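Local coordinates for NleG5-1 effector (Enterobacteria phage YYZ-2008, PDB 5VGC), which probably acts as a bacterial E3 ubiquitin-protein ligase, an NleG-type effector whose C-terminal part belongs to the RING clan, and binds calcium, at residues A[127-132]-A[148-153]; A[55-60]-A[83-88]; A[154-159]-A[181-186]. The protein carries 1 engineered substitution. One frame throughout, in Å; residues are numbered along the deposited sequence.

Contact 1. Residues A[127-132]-A[148-153]. With CA (calcium ion), chain G; CA (calcium ion), chain F.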
ATOM      1  N   PHE A 127     -21.162  20.253 -20.591  1.00 15.87           N
ATOM      2  CA  PHE A 127     -22.146  20.991 -21.422  1.00 17.13           C
ATOM      3  C   PHE A 127     -22.632  22.285 -20.736  1.00 15.96           C
ATOM      4  O   PHE A 127     -22.647  22.389 -19.495  1.00 14.18           O
ATOM      5  CB  PHE A 127     -23.326  20.088 -21.792  1.00 18.26           C
ATOM      6  CG  PHE A 127     -24.133  19.617 -20.608  1.00 17.91           C
ATOM      7  CD1 PHE A 127     -25.232  20.343 -20.161  1.00 18.51           C
ATOM      8  CD2 PHE A 127     -23.796  18.444 -19.934  1.00 18.26           C
ATOM      9  CE1 PHE A 127     -25.978  19.919 -19.059  1.00 18.93           C
ATOM     10  CE2 PHE A 127     -24.537  18.010 -18.839  1.00 17.54           C
ATOM     11  CZ  PHE A 127     -25.632  18.750 -18.400  1.00 17.65           C
ATOM     12  N   ASN A 128     -23.023  23.255 -21.562  1.00 17.59           N
ATOM     13  CA  ASN A 128     -23.695  24.484 -21.128  1.00 17.30           C
ATOM     14  C   ASN A 128     -25.067  24.106 -20.544  1.00 16.46           C
ATOM     15  O   ASN A 128     -25.977  23.686 -21.285  1.00 18.05           O
ATOM     16  CB  ASN A 128     -23.827  25.405 -22.363  1.00 20.07           C
ATOM     17  CG  ASN A 128     -24.520  26.735 -22.077  1.00 20.47           C
ATOM     18  OD1 ASN A 128     -25.485  26.844 -21.324  1.00 19.33           O
ATOM     19  ND2 ASN A 128     -24.025  27.756 -22.711  1.00 22.76           N
ATOM     20  N   VAL A 129     -25.206  24.271 -19.228  1.00 14.85           N
ATOM     21  CA  VAL A 129     -26.442  23.840 -18.566  1.00 14.77           C
ATOM     22  C   VAL A 129     -27.657  24.570 -19.120  1.00 16.55           C
ATOM     23  O   VAL A 129     -28.662  23.916 -19.508  1.00 18.12           O
ATOM     24  CB  VAL A 129     -26.367  23.984 -17.035  1.00 13.66           C
ATOM     25  CG1 VAL A 129     -27.644  23.467 -16.360  1.00 14.49           C
ATOM     26  CG2 VAL A 129     -25.134  23.240 -16.519  1.00 12.48           C
ATOM     27  N   GLU A 130     -27.585  25.898 -19.181  1.00 16.98           N
ATOM     28  CA  GLU A 130     -28.767  26.670 -19.574  1.00 18.92           C
ATOM     29  C   GLU A 130     -29.144  26.403 -21.036  1.00 21.19           C
ATOM     30  O   GLU A 130     -30.321  26.268 -21.330  1.00 23.23           O
ATOM     31  CB  GLU A 130     -28.806  28.132 -19.076  1.00 19.42           C
ATOM     32  CG  GLU A 130     -27.726  29.061 -19.524  1.00 19.93           C
ATOM     33  CD  GLU A 130     -27.365  30.167 -18.525  1.00 20.31           C
ATOM     34  OE1 GLU A 130     -27.575  30.058 -17.301  1.00 19.62           O
ATOM     35  OE2 GLU A 130     -26.825  31.198 -18.983  1.00 22.10           O
ATOM     36  N   HIS A 131     -28.174  26.237 -21.923  1.00 21.95           N
ATOM     37  CA  HIS A 131     -28.489  25.726 -23.276  1.00 26.64           C
ATOM     38  C   HIS A 131     -29.064  24.295 -23.312  1.00 28.10           C
ATOM     39  O   HIS A 131     -29.701  23.950 -24.315  1.00 33.08           O
ATOM     40  CB  HIS A 131     -27.317  25.856 -24.253  1.00 28.94           C
ATOM     41  CG  HIS A 131     -27.107  27.253 -24.766  1.00 37.38           C
ATOM     42  ND1 HIS A 131     -25.869  27.712 -25.156  1.00 48.43           N
ATOM     43  CD2 HIS A 131     -27.964  28.293 -24.939  1.00 40.40           C
ATOM     44  CE1 HIS A 131     -25.969  28.969 -25.553  1.00 45.83           C
ATOM     45  NE2 HIS A 131     -27.231  29.346 -25.431  1.00 42.29           N
ATOM     46  N   ALA A 132     -28.862  23.462 -22.274  1.00 25.59           N
ATOM     47  CA  ALA A 132     -29.290  22.054 -22.371  1.00 27.01           C
ATOM     48  C   ALA A 132     -30.790  21.904 -22.166  1.00 31.78           C
ATOM     49  O   ALA A 132     -31.389  20.887 -22.563  1.00 33.36           O
ATOM     50  CB  ALA A 132     -28.542  21.182 -21.385  1.00 25.50           C
ATOM     51  N   CYS A 148     -24.632  24.786  -6.016  1.00 18.47           N
ATOM     52  CA  CYS A 148     -25.119  25.806  -6.945  1.00 17.85           C
ATOM     53  C   CYS A 148     -25.438  25.159  -8.266  1.00 13.23           C
ATOM     54  O   CYS A 148     -24.983  24.078  -8.546  1.00 10.74           O
ATOM     55  CB  CYS A 148     -24.046  26.864  -7.194  1.00 20.55           C
ATOM     56  SG  CYS A 148     -23.695  27.889  -5.785  1.00 36.52           S
ATOM     57  N   GLU A 149     -26.216  25.839  -9.087  1.00 16.33           N
ATOM     58  CA  GLU A 149     -26.384  25.412 -10.470  1.00 14.95           C
ATOM     59  C   GLU A 149     -25.134  25.837 -11.223  1.00 12.78           C
ATOM     60  O   GLU A 149     -24.817  27.020 -11.248  1.00 13.55           O
ATOM     61  CB  GLU A 149     -27.634  26.025 -11.109  1.00 15.66           C
ATOM     62  CG  GLU A 149     -27.909  25.472 -12.504  1.00 15.68           C
ATOM     63  CD  GLU A 149     -28.976  26.224 -13.232  1.00 19.98           C
ATOM     64  OE1 GLU A 149     -30.074  26.302 -12.665  1.00 21.82           O
ATOM     65  OE2 GLU A 149     -28.730  26.731 -14.364  1.00 47.45           O
ATOM     66  N   PRO A 150     -24.418  24.878 -11.830  1.00 12.39           N
ATOM     67  CA  PRO A 150     -23.223  25.249 -12.600  1.00 13.58           C
ATOM     68  C   PRO A 150     -23.597  25.806 -13.960  1.00 14.06           C
ATOM     69  O   PRO A 150     -24.669  25.499 -14.469  1.00 14.45           O
ATOM     70  CB  PRO A 150     -22.486  23.914 -12.755  1.00 12.20           C
ATOM     71  CG  PRO A 150     -23.577  22.909 -12.761  1.00 11.88           C
ATOM     72  CD  PRO A 150     -24.649  23.418 -11.847  1.00 11.14           C
ATOM     73  N   GLU A 151     -22.721  26.627 -14.535  1.00 15.99           N
ATOM     74  CA  GLU A 151     -22.872  27.081 -15.920  1.00 17.34           C
ATOM     75  C   GLU A 151     -22.444  26.008 -16.898  1.00 17.68           C
ATOM     76  O   GLU A 151     -23.191  25.641 -17.830  1.00 19.55           O
ATOM     77  CB  GLU A 151     -22.107  28.368 -16.126  1.00 21.04           C
ATOM     78  CG  GLU A 151     -22.525  29.560 -15.225  1.00 22.33           C
ATOM     79  CD  GLU A 151     -23.983  29.605 -14.719  1.00 26.96           C
ATOM     80  OE1 GLU A 151     -24.169  29.406 -13.481  1.00 20.91           O
ATOM     81  OE2 GLU A 151     -24.961  29.842 -15.525  1.00 26.93           O
ATOM     82  N   ASP A 152     -21.245  25.489 -16.671  1.00 26.98           N
ATOM     83  CA  ASP A 152     -20.755  24.284 -17.351  1.00 21.78           C
ATOM     84  C   ASP A 152     -20.900  23.093 -16.436  1.00 15.42           C
ATOM     85  O   ASP A 152     -20.277  23.043 -15.377  1.00 20.03           O
ATOM     86  CB  ASP A 152     -19.297  24.472 -17.771  1.00 29.27           C
ATOM     87  CG  ASP A 152     -19.139  25.636 -18.718  1.00 30.14           C
ATOM     88  OD1 ASP A 152     -19.824  25.616 -19.769  1.00 38.95           O
ATOM     89  OD2 ASP A 152     -18.354  26.560 -18.421  1.00 35.92           O
ATOM     90  N   GLY A 153     -21.726  22.139 -16.852  1.00 13.18           N
ATOM     91  CA  GLY A 153     -22.040  20.990 -16.026  1.00 11.35           C
ATOM     92  C   GLY A 153     -21.540  19.704 -16.649  1.00 13.08           C
ATOM     93  O   GLY A 153     -21.344  19.643 -17.860  1.00 19.95           O
TER
HETATM   94 CA    CA G 305     -27.271  30.616 -14.940  0.50  8.43          CA
HETATM   95 CA    CA F 304     -25.560  32.835 -18.376  1.00 17.82          CA
HETATM   96  O   HOH W   1     -25.093  27.709 -18.327  1.00 13.78           O
HETATM   97  O   HOH W   2     -23.759  30.973 -17.998  1.00 12.14           O
HETATM   98  O   HOH W   3     -25.221  32.284 -20.622  1.00 20.76           O
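A short antiparallel bridge in the RING-clan part of the chain runs into a calcium site: F127 pairs with G153 and N128 with D152, and just past them E130 and E151 share a metal. F127 and G153 form a hydrogen-bonded antiparallel pair, with F127 N to G153 O at 2.8 Å and the return bond from G153 N to F127 O nearly straight. N128 and D152 make the next, non-hydrogen-bonded pair. A further bond, V129 N to E151 O at 2.8 Å, carries the contact on to the turn at 129-132. N128 caps that turn, its OD1 accepting from H131 N at 2.8 Å. V129 points at the other segment, and its CG2 lies 4.1 Å from P150 CG. E130 CG lies between the backbone N and the carbonyl carbon (chi1 61°), and the carboxylate at its end bridges two calcium ions. E130 OE1 binds the chain G ion, which E151 OE2 also binds at 2.5 Å; E130 OE2 binds the chain F ion at 2.2 Å. The two carboxylates are turned 73° apart, their negative charge probably balanced by the metals. Water 2 binds the chain F ion and donates to E151 OE2, joining the two ion sites. Around this, E149 OE1 forms a salt bridge with R141, F127 packs on L167 of strand 164-169, and D152 is backbone-bonded to K170, where helix 170-178 begins.

Contact 2. Residues A[55-60]-A[83-88]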
ATOM      1  N   GLY A  55       9.352   4.559  18.477  1.00 74.97           N
ATOM      2  CA  GLY A  55      10.691   3.987  18.509  1.00 65.53           C
ATOM      3  C   GLY A  55      11.766   4.737  17.739  1.00 69.06           C
ATOM      4  O   GLY A  55      12.928   4.311  17.733  1.00 84.70           O
ATOM      5  N   TYR A  56      11.399   5.844  17.096  1.00 53.24           N
ATOM      6  CA  TYR A  56      12.349   6.621  16.304  1.00 46.65           C
ATOM      7  C   TYR A  56      12.487   8.023  16.857  1.00 46.16           C
ATOM      8  O   TYR A  56      11.536   8.584  17.405  1.00 49.96           O
ATOM      9  CB  TYR A  56      11.937   6.672  14.838  1.00 43.22           C
ATOM     10  CG  TYR A  56      11.931   5.316  14.176  1.00 42.24           C
ATOM     11  CD1 TYR A  56      13.038   4.846  13.476  1.00 40.83           C
ATOM     12  CD2 TYR A  56      10.813   4.508  14.248  1.00 43.40           C
ATOM     13  CE1 TYR A  56      13.020   3.611  12.872  1.00 41.99           C
ATOM     14  CE2 TYR A  56      10.787   3.263  13.643  1.00 44.36           C
ATOM     15  CZ  TYR A  56      11.891   2.822  12.961  1.00 43.75           C
ATOM     16  OH  TYR A  56      11.850   1.592  12.363  1.00 45.83           O
ATOM     17  N   PHE A  57      13.681   8.578  16.700  1.00 44.95           N
ATOM     18  CA  PHE A  57      14.072   9.815  17.343  1.00 46.52           C
ATOM     19  C   PHE A  57      14.705  10.743  16.322  1.00 46.39           C
ATOM     20  O   PHE A  57      15.332  10.302  15.356  1.00 44.57           O
ATOM     21  CB  PHE A  57      15.039   9.529  18.500  1.00 46.40           C
ATOM     22  CG  PHE A  57      14.499   8.556  19.499  1.00 46.99           C
ATOM     23  CD1 PHE A  57      13.663   8.978  20.526  1.00 50.32           C
ATOM     24  CD2 PHE A  57      14.812   7.214  19.403  1.00 48.90           C
ATOM     25  CE1 PHE A  57      13.158   8.066  21.448  1.00 54.26           C
ATOM     26  CE2 PHE A  57      14.310   6.297  20.317  1.00 53.49           C
ATOM     27  CZ  PHE A  57      13.485   6.719  21.343  1.00 55.14           C
ATOM     28  N   MET A  58      14.537  12.036  16.571  1.00 48.91           N
ATOM     29  CA  MET A  58      14.865  13.072  15.612  1.00 55.10           C
ATOM     30  C   MET A  58      15.592  14.168  16.353  1.00 61.98           C
ATOM     31  O   MET A  58      15.131  14.607  17.419  1.00 79.77           O
ATOM     32  CB  MET A  58      13.552  13.567  14.967  1.00 67.48           C
ATOM     33  CG  MET A  58      13.493  14.978  14.405  1.00 69.27           C
ATOM     34  SD  MET A  58      11.858  15.268  13.670  1.00 77.05           S
ATOM     35  CE  MET A  58      10.724  15.045  15.045  1.00 87.28           C
ATOM     36  N   GLY A  59      16.718  14.599  15.791  1.00 57.02           N
ATOM     37  CA  GLY A  59      17.599  15.550  16.449  1.00 59.63           C
ATOM     38  C   GLY A  59      17.591  16.901  15.780  1.00 64.79           C
ATOM     39  O   GLY A  59      17.566  16.977  14.551  1.00 63.61           O
ATOM     40  N   SER A  60      17.615  17.964  16.585  1.00 71.88           N
ATOM     41  CA  SER A  60      17.758  19.330  16.074  1.00 78.81           C
ATOM     42  C   SER A  60      18.896  20.037  16.793  1.00 74.12           C
ATOM     43  O   SER A  60      19.201  19.717  17.951  1.00 73.88           O
ATOM     44  CB  SER A  60      16.451  20.114  16.233  1.00 90.17           C
ATOM     45  OG  SER A  60      16.074  20.233  17.596  1.00119.16           O
ATOM     46  N   ARG A  83      21.269   7.645  14.043  1.00 19.17           N
ATOM     47  CA  ARG A  83      21.515   6.268  13.628  1.00 23.00           C
ATOM     48  C   ARG A  83      21.731   5.336  14.831  1.00 32.63           C
ATOM     49  O   ARG A  83      21.248   4.210  14.841  1.00 33.10           O
ATOM     50  CB  ARG A  83      22.704   6.174  12.668  1.00 26.49           C
ATOM     51  CG  ARG A  83      22.408   6.672  11.274  1.00 21.02           C
ATOM     52  CD  ARG A  83      23.416   6.148  10.273  1.00 20.48           C
ATOM     53  NE  ARG A  83      23.236   6.892   9.033  1.00 26.33           N
ATOM     54  CZ  ARG A  83      22.371   6.578   8.064  1.00 19.43           C
ATOM     55  NH1 ARG A  83      21.559   5.520   8.142  1.00 17.90           N
ATOM     56  NH2 ARG A  83      22.295   7.343   7.001  1.00 16.31           N
ATOM     57  N   THR A  84      22.446   5.812  15.845  1.00 29.68           N
ATOM     58  CA  THR A  84      22.737   4.985  17.008  1.00 37.72           C
ATOM     59  C   THR A  84      21.457   4.686  17.787  1.00 34.37           C
ATOM     60  O   THR A  84      21.236   3.548  18.185  1.00 33.50           O
ATOM     61  CB  THR A  84      23.814   5.629  17.911  1.00 37.62           C
ATOM     62  OG1 THR A  84      24.949   5.997  17.112  1.00 32.74           O
ATOM     63  CG2 THR A  84      24.259   4.664  18.988  1.00 37.73           C
ATOM     64  N   LEU A  85      20.621   5.701  17.978  1.00 34.59           N
ATOM     65  CA  LEU A  85      19.305   5.514  18.620  1.00 42.36           C
ATOM     66  C   LEU A  85      18.250   4.709  17.822  1.00 39.93           C
ATOM     67  O   LEU A  85      17.569   3.858  18.388  1.00 42.80           O
ATOM     68  CB  LEU A  85      18.692   6.876  18.985  1.00 44.68           C
ATOM     69  CG  LEU A  85      19.423   7.668  20.058  1.00 50.25           C
ATOM     70  CD1 LEU A  85      18.896   9.096  20.110  1.00 46.04           C
ATOM     71  CD2 LEU A  85      19.255   6.979  21.401  1.00 47.08           C
ATOM     72  N   ASN A  86      18.110   4.979  16.527  1.00 38.20           N
ATOM     73  CA  ASN A  86      16.955   4.484  15.761  1.00 32.40           C
ATOM     74  C   ASN A  86      17.020   3.010  15.360  1.00 31.84           C
ATOM     75  O   ASN A  86      18.106   2.432  15.234  1.00 32.97           O
ATOM     76  CB  ASN A  86      16.767   5.344  14.502  1.00 36.02           C
ATOM     77  CG  ASN A  86      16.294   6.758  14.822  1.00 34.80           C
ATOM     78  OD1 ASN A  86      15.767   7.030  15.904  1.00 26.73           O
ATOM     79  ND2 ASN A  86      16.477   7.664  13.876  1.00 20.80           N
ATOM     80  N   HIS A  87      15.849   2.414  15.139  1.00 29.55           N
ATOM     81  CA  HIS A  87      15.766   1.053  14.603  1.00 32.27           C
ATOM     82  C   HIS A  87      16.242   1.061  13.148  1.00 27.22           C
ATOM     83  O   HIS A  87      15.954   2.004  12.398  1.00 18.76           O
ATOM     84  CB  HIS A  87      14.350   0.498  14.652  1.00 37.60           C
ATOM     85  CG  HIS A  87      13.745   0.482  16.021  1.00 55.17           C
ATOM     86  ND1 HIS A  87      13.925  -0.551  16.919  1.00 54.27           N
ATOM     87  CD2 HIS A  87      12.942   1.378  16.634  1.00 53.21           C
ATOM     88  CE1 HIS A  87      13.268  -0.281  18.031  1.00 48.30           C
ATOM     89  NE2 HIS A  87      12.665   0.885  17.886  1.00 50.90           N
ATOM     90  N   GLY A  88      16.978   0.015  12.771  1.00 21.32           N
ATOM     91  CA  GLY A  88      17.593  -0.082  11.450  1.00 22.69           C
ATOM     92  C   GLY A  88      18.753   0.870  11.181  1.00 19.57           C
ATOM     93  O   GLY A  88      19.208   0.982  10.053  1.00 14.42           O
TER
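N86 and F57 join the end of helix 68-85 to the edge strand 57-60 of the three-stranded antiparallel sheet in the N-terminal half of the chain. N86 is the first residue to leave helical geometry, and its side-chain amide pairs with both backbone polar atoms of F57. Its CB comes first, 3.9 Å from CD1 of the Y56 ring. CG follows anti to the carbonyl carbon (chi1 -69°), over towards the F57 backbone. From there the amide divides: N86 OD1 accepts from F57 N at 2.7 Å, the donor tilted 27° from the carbonyl plane, while N86 ND2 donates to F57 O at 3.2 Å and lies in that carbonyl's plane. ND2 has a second acceptor in L90 O, so the amide is held through both of its polar atoms and its rotation is fixed. The F57 ring plane is nearly parallel to that of the amide, and OD1 sits at the ring edge, nearest CD2. That same F57 CD2 packs on L85 CB at 3.9 Å, back on the last turn of the helix.

Next along the chain, H87 turns the edge of its imidazole to the face of Y56 in a T-shaped pair, centroids 5.3 Å apart and planes at 66°. The second subunit, another copy of the protein, closes on this pair: L110 O there is hydrogen-bonded to Y56 OH, and Y113 of that subunit stacks on the H87 ring. The aromatic pair therefore belongs to the dimer interface as well as to the domain. H87 CB lies 3.6 Å from Y56 OH, and H87 CD2 stands 4.1 Å above the Y56 ring plane, offset toward the rim.

Contact 3. Residues A[154-159]-A[181-186]; sequences VFMRNS and AAHPLS
H183 reaches to the end of strand 152-157 and donates from NE2 to R157 O at 2.6 Å. The donor lies in the carbonyl plane, on a lone pair, although R157 O stands 23° out of the imidazole plane. N158 O sits over one face of that ring, 3.3 Å from H183 CE1 and offset toward the rim. M156 SD approaches obliquely, 3.7 Å from H183 CD2. Beside the histidine, L185 CD1 touches the N158 amide at ND2, 3.4 Å away, and S186 CB meets S159 CB at 3.7 Å.

H183 CG is anti to its backbone N (chi1 -172°), toward the strand; the bond from L185 N to H183 ND1 at 3.2 Å, almost in the ring plane, then helps fix the ring's rotation. With one nitrogen donating to the strand and the other accepting from the loop, the imidazole pins the loop between helix 170-178 and strand 195-196 to the end of strand 152-157, in the RING-clan part.

Further out, the R157 guanidinium bonds S162 O and S193 O. M156 packs on L173 of helix 170-178 and I195 of strand 195-196; N158 is backbone-bonded to V164 of strand 164-169, and L185 touches M166 there.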
ATOM      1  N   VAL A 154     -21.337  18.683 -15.812  1.00 12.60           N
ATOM      2  CA  VAL A 154     -20.905  17.357 -16.260  1.00 13.63           C
ATOM      3  C   VAL A 154     -21.680  16.268 -15.511  1.00 15.26           C
ATOM      4  O   VAL A 154     -21.872  16.368 -14.270  1.00 12.46           O
ATOM      5  CB  VAL A 154     -19.413  17.117 -15.987  1.00 16.92           C
ATOM      6  CG1 VAL A 154     -18.970  15.770 -16.545  1.00 25.85           C
ATOM      7  CG2 VAL A 154     -18.539  18.227 -16.562  1.00 17.60           C
ATOM      8  N   PHE A 155     -22.121  15.236 -16.253  1.00 13.13           N
ATOM      9  CA  PHE A 155     -22.858  14.129 -15.644  1.00 15.46           C
ATOM     10  C   PHE A 155     -21.867  13.109 -15.098  1.00 16.97           C
ATOM     11  O   PHE A 155     -20.977  12.675 -15.832  1.00 17.02           O
ATOM     12  CB  PHE A 155     -23.784  13.414 -16.657  1.00 17.89           C
ATOM     13  CG  PHE A 155     -25.117  14.090 -16.890  1.00 19.99           C
ATOM     14  CD1 PHE A 155     -25.857  14.637 -15.853  1.00 16.80           C
ATOM     15  CD2 PHE A 155     -25.647  14.148 -18.168  1.00 30.44           C
ATOM     16  CE1 PHE A 155     -27.096  15.234 -16.097  1.00 16.55           C
ATOM     17  CE2 PHE A 155     -26.869  14.758 -18.409  1.00 25.96           C
ATOM     18  CZ  PHE A 155     -27.595  15.298 -17.373  1.00 16.22           C
ATOM     19  N   MET A 156     -22.023  12.717 -13.829  1.00 15.44           N
ATOM     20  CA  MET A 156     -21.194  11.621 -13.286  1.00 15.13           C
ATOM     21  C   MET A 156     -22.051  10.578 -12.590  1.00 12.52           C
ATOM     22  O   MET A 156     -22.962  10.916 -11.817  1.00 12.72           O
ATOM     23  CB  MET A 156     -20.133  12.136 -12.299  1.00 14.91           C
ATOM     24  CG  MET A 156     -19.186  11.055 -11.796  1.00 16.58           C
ATOM     25  SD  MET A 156     -17.983  11.665 -10.611  1.00 15.69           S
ATOM     26  CE  MET A 156     -16.647  12.018 -11.686  1.00 19.40           C
ATOM     27  N   ARG A 157     -21.739   9.315 -12.857  1.00 13.14           N
ATOM     28  CA  ARG A 157     -22.455   8.209 -12.251  1.00 14.92           C
ATOM     29  C   ARG A 157     -22.196   8.130 -10.746  1.00 14.32           C
ATOM     30  O   ARG A 157     -21.107   8.474 -10.295  1.00 13.32           O
ATOM     31  CB  ARG A 157     -22.071   6.888 -12.908  1.00 21.54           C
ATOM     32  CG  ARG A 157     -22.608   6.807 -14.325  1.00 34.01           C
ATOM     33  CD  ARG A 157     -21.849   5.831 -15.184  1.00 29.21           C
ATOM     34  NE  ARG A 157     -22.189   4.459 -14.862  1.00 29.96           N
ATOM     35  CZ  ARG A 157     -21.559   3.405 -15.347  1.00 34.30           C
ATOM     36  NH1 ARG A 157     -20.528   3.545 -16.185  1.00 36.95           N
ATOM     37  NH2 ARG A 157     -21.973   2.202 -14.977  1.00 36.96           N
ATOM     38  N   ASN A 158     -23.211   7.683  -9.993  1.00 11.34           N
ATOM     39  CA  ASN A 158     -23.117   7.575  -8.547  1.00 10.43           C
ATOM     40  C   ASN A 158     -22.085   6.572  -8.050  1.00 13.60           C
ATOM     41  O   ASN A 158     -21.613   6.685  -6.925  1.00 14.14           O
ATOM     42  CB  ASN A 158     -24.483   7.246  -7.929  1.00 10.94           C
ATOM     43  CG  ASN A 158     -25.412   8.438  -7.910  1.00 10.29           C
ATOM     44  OD1 ASN A 158     -25.173   9.440  -8.615  1.00  6.96           O
ATOM     45  ND2 ASN A 158     -26.482   8.341  -7.110  1.00 11.37           N
ATOM     46  N   SER A 159     -21.739   5.603  -8.887  1.00 15.95           N
ATOM     47  CA  SER A 159     -20.711   4.617  -8.583  1.00 17.74           C
ATOM     48  C   SER A 159     -20.250   3.904  -9.864  1.00 21.87           C
ATOM     49  O   SER A 159     -20.797   4.135 -10.933  1.00 21.62           O
ATOM     50  CB  SER A 159     -21.231   3.612  -7.554  1.00 17.16           C
ATOM     51  OG  SER A 159     -22.121   2.680  -8.160  1.00 18.22           O
ATOM     52  N   ALA A 181      -9.398  12.913  -5.098  1.00 10.22           N
ATOM     53  CA  ALA A 181     -10.397  12.772  -4.035  1.00  9.90           C
ATOM     54  C   ALA A 181     -11.390  11.688  -4.404  1.00 10.77           C
ATOM     55  O   ALA A 181     -11.645  11.413  -5.594  1.00 11.06           O
ATOM     56  CB  ALA A 181     -11.154  14.069  -3.812  1.00 10.50           C
ATOM     57  N   ALA A 182     -11.961  11.084  -3.362  1.00 13.12           N
ATOM     58  CA  ALA A 182     -12.940  10.033  -3.512  1.00 13.39           C
ATOM     59  C   ALA A 182     -14.274  10.584  -4.082  1.00 12.69           C
ATOM     60  O   ALA A 182     -14.590  11.769  -3.953  1.00 11.09           O
ATOM     61  CB  ALA A 182     -13.156   9.378  -2.164  1.00 16.71           C
ATOM     62  N   HIS A 183     -15.037   9.699  -4.716  1.00 14.54           N
ATOM     63  CA  HIS A 183     -16.359  10.025  -5.243  1.00 11.93           C
ATOM     64  C   HIS A 183     -17.217  10.409  -4.054  1.00 12.85           C
ATOM     65  O   HIS A 183     -17.293   9.640  -3.086  1.00 12.01           O
ATOM     66  CB  HIS A 183     -16.955   8.802  -5.980  1.00 12.03           C
ATOM     67  CG  HIS A 183     -18.225   9.090  -6.716  1.00 14.64           C
ATOM     68  ND1 HIS A 183     -19.379   9.497  -6.085  1.00 18.45           N
ATOM     69  CD2 HIS A 183     -18.529   9.022  -8.033  1.00 17.29           C
ATOM     70  CE1 HIS A 183     -20.334   9.684  -6.976  1.00 15.66           C
ATOM     71  NE2 HIS A 183     -19.843   9.405  -8.167  1.00 16.48           N
ATOM     72  N   PRO A 184     -17.861  11.601  -4.097  1.00 15.46           N
ATOM     73  CA  PRO A 184     -18.582  12.069  -2.890  1.00 16.56           C
ATOM     74  C   PRO A 184     -19.670  11.143  -2.330  1.00 17.69           C
ATOM     75  O   PRO A 184     -19.961  11.229  -1.147  1.00 29.66           O
ATOM     76  CB  PRO A 184     -19.144  13.433  -3.305  1.00 14.51           C
ATOM     77  CG  PRO A 184     -19.015  13.488  -4.792  1.00 15.99           C
ATOM     78  CD  PRO A 184     -17.833  12.635  -5.142  1.00 15.14           C
ATOM     79  N   LEU A 185     -20.248  10.278  -3.156  1.00 16.68           N
ATOM     80  CA  LEU A 185     -21.246   9.291  -2.716  1.00 18.23           C
ATOM     81  C   LEU A 185     -20.636   7.924  -2.408  1.00 18.70           C
ATOM     82  O   LEU A 185     -20.663   7.467  -1.263  1.00 25.54           O
ATOM     83  CB  LEU A 185     -22.352   9.143  -3.766  1.00 19.15           C
ATOM     84  CG  LEU A 185     -23.330  10.312  -3.952  1.00 23.45           C
ATOM     85  CD1 LEU A 185     -24.347   9.997  -5.046  1.00 25.22           C
ATOM     86  CD2 LEU A 185     -24.025  10.615  -2.637  1.00 27.05           C
ATOM     87  N   SER A 186     -20.082   7.268  -3.416  1.00 25.22           N
ATOM     88  CA  SER A 186     -19.595   5.893  -3.241  1.00 25.74           C
ATOM     89  C   SER A 186     -18.234   5.794  -2.544  1.00 24.23           C
ATOM     90  O   SER A 186     -17.863   4.711  -2.076  1.00 24.00           O
ATOM     91  CB  SER A 186     -19.549   5.158  -4.597  1.00 24.85           C
ATOM     92  OG  SER A 186     -18.506   5.634  -5.420  1.00 21.08           O
TER

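Overall arrangement
Contacts 1 and 3 belong to one piece of the fold: both use strand 152-157, their centres are about 18 Å apart, and they meet where F127 CE2 packs 4.0 Å from F155 CE2. Contact 1 holds calcium at one end of this strand; at the other, in contact 3, the H183 side chain is about 10 Å from a different bound calcium ion. Contact 2 lies on the opposite side of the chain's centre, about 56 Å from contact 1 and about 43 Å from contact 3 between centres. The Y56 side chain there is about 8 Å from that of E102, a ligand of another calcium ion. Contact 2 alone of the three touches the second subunit.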